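Local coordinates for protein beta-lactamase (Sebaldella termitidis, PDB 6N1N) that probably hydrolyses beta-lactam antibiotics to substituted beta-amino acids, as a class D serine beta-lactamase, at residues Y230-D233 and F234-Q237. Residues are numbered along the deposited sequence; the frame is centred on the assembly and turned at random.
Sequences YLLD and FRKQ. With SO4 (sulfate ion), chain C.
R235 lies alongside L232, hydrogen-bonds weakly to its carbonyl oxygen and reaches a sulfate with its guanidinium. Its CB stands 3.7 Å from L231 O. With chi1 at 61°, CG sits between the backbone N and the carbonyl carbon, and the chain then runs extended to NE, with CG and CD both passing L232 O. The bond from NE to that oxygen is bent (3.1 Å, N-H...O 128°). At the tip, L232 CD2 lies 3.7 Å above one face of the guanidinium, toward its rim, whereas sulfate O4 approaches at the edge, near the plane. NH1 and NH2 both donate to O4, at 3.1 and 3.2 Å, two bonds to one oxygen that should hold the guanidinium edge-on to the sulfate.

Y230 and F234, one turn apart, have nearly parallel rings (17°) slid so far that they barely overlap. The packing rests on a CH-pi contact, F234 CB over one face of the Y230 ring, 4.2 Å from its centroid. The helix is kinked here: K236 N lacks a bond to the preceding turn and donates to a water instead, which also lies within hydrogen-bonding distance of L232 O.

The sulfate, probably from the crystallisation liquor, is also hydrogen-bonded to T190 OG1 and to OG of S51, the predicted acylated serine, consistent with an anion site for the substrate carboxylate as in related serine beta-lactamases. Helix 228-245 packs on the central sheet: L231, L232 and R235 touch I201 of strand 198-209, L232 and R235 meet W192 of strand 184-195, and R235 reaches I220 of strand 212-222.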
# COMPACT_ATOMS: atom_id res chain seq x y z
N TYR A 230 -7.20 -4.64 17.42
CA TYR A 230 -8.49 -4.69 16.74
C TYR A 230 -8.45 -3.94 15.42
O TYR A 230 -8.94 -4.42 14.39
CB TYR A 230 -9.57 -4.12 17.64
CG TYR A 230 -10.89 -4.04 16.93
CD1 TYR A 230 -11.63 -5.19 16.72
CD2 TYR A 230 -11.36 -2.85 16.43
CE1 TYR A 230 -12.82 -5.14 16.08
CE2 TYR A 230 -12.57 -2.79 15.75
CZ TYR A 230 -13.29 -3.95 15.59
OH TYR A 230 -14.50 -3.97 14.93
N LEU A 231 -7.89 -2.73 15.43
CA LEU A 231 -7.87 -1.93 14.22
C LEU A 231 -7.04 -2.57 13.12
O LEU A 231 -7.38 -2.46 11.93
CB LEU A 231 -7.35 -0.54 14.57
CG LEU A 231 -8.34 0.23 15.44
CD1 LEU A 231 -7.67 1.47 16.00
CD2 LEU A 231 -9.60 0.62 14.64
N LEU A 232 -5.95 -3.26 13.48
CA LEU A 232 -5.21 -4.03 12.49
C LEU A 232 -6.10 -5.11 11.87
O LEU A 232 -5.98 -5.40 10.68
CB LEU A 232 -3.96 -4.66 13.12
CG LEU A 232 -2.86 -3.69 13.57
CD1 LEU A 232 -1.69 -4.45 14.22
CD2 LEU A 232 -2.33 -2.83 12.44
N ASP A 233 -6.97 -5.73 12.68
CA ASP A 233 -7.90 -6.73 12.18
C ASP A 233 -9.06 -6.12 11.40
O ASP A 233 -9.70 -6.83 10.60
CB ASP A 233 -8.48 -7.58 13.32
CG ASP A 233 -7.49 -8.61 13.88
OD1 ASP A 233 -6.45 -8.88 13.23
OD2 ASP A 233 -7.78 -9.17 14.97
N PHE A 234 -9.34 -4.83 11.62
CA PHE A 234 -10.53 -4.15 11.11
C PHE A 234 -10.27 -3.33 9.85
O PHE A 234 -11.22 -3.00 9.14
CB PHE A 234 -11.11 -3.24 12.22
CG PHE A 234 -12.38 -2.51 11.84
CD1 PHE A 234 -13.50 -3.21 11.44
CD2 PHE A 234 -12.44 -1.13 11.91
CE1 PHE A 234 -14.66 -2.54 11.09
CE2 PHE A 234 -13.61 -0.45 11.57
CZ PHE A 234 -14.72 -1.15 11.18
N ARG A 235 -9.01 -3.02 9.52
CA ARG A 235 -8.75 -2.03 8.48
C ARG A 235 -9.33 -2.43 7.13
O ARG A 235 -9.84 -1.58 6.39
CB ARG A 235 -7.25 -1.76 8.35
CG ARG A 235 -6.41 -2.95 7.97
CD ARG A 235 -4.98 -2.68 8.34
NE ARG A 235 -4.23 -3.88 8.67
CZ ARG A 235 -2.91 -3.91 8.80
NH1 ARG A 235 -2.19 -2.81 8.61
NH2 ARG A 235 -2.29 -5.05 9.10
N LYS A 236 -9.27 -3.71 6.78
CA LYS A 236 -9.82 -4.12 5.48
C LYS A 236 -11.34 -4.06 5.50
O LYS A 236 -11.96 -3.53 4.56
CB LYS A 236 -9.28 -5.50 5.11
CG LYS A 236 -10.15 -6.28 4.14
CD LYS A 236 -9.32 -7.27 3.33
CE LYS A 236 -10.17 -8.40 2.80
NZ LYS A 236 -11.50 -7.91 2.34
N GLN A 237 -11.97 -4.49 6.60
CA GLN A 237 -13.42 -4.42 6.70
C GLN A 237 -13.93 -2.98 6.70
O GLN A 237 -14.97 -2.69 6.09
CB GLN A 237 -13.90 -5.15 7.95
CG GLN A 237 -15.41 -5.11 8.15
CD GLN A 237 -16.20 -5.73 7.00
OE1 GLN A 237 -17.28 -5.25 6.67
NE2 GLN A 237 -15.67 -6.79 6.39
S SO4 C . 1.31 -5.29 7.74
O1 SO4 C . 1.27 -6.28 8.82
O2 SO4 C . 2.72 -5.02 7.34
O3 SO4 C . 0.63 -5.84 6.57
O4 SO4 C . 0.64 -4.08 8.21
O HOH W 1 -7.61 -6.15 8.17
O HOH W 2 -10.62 -6.55 8.39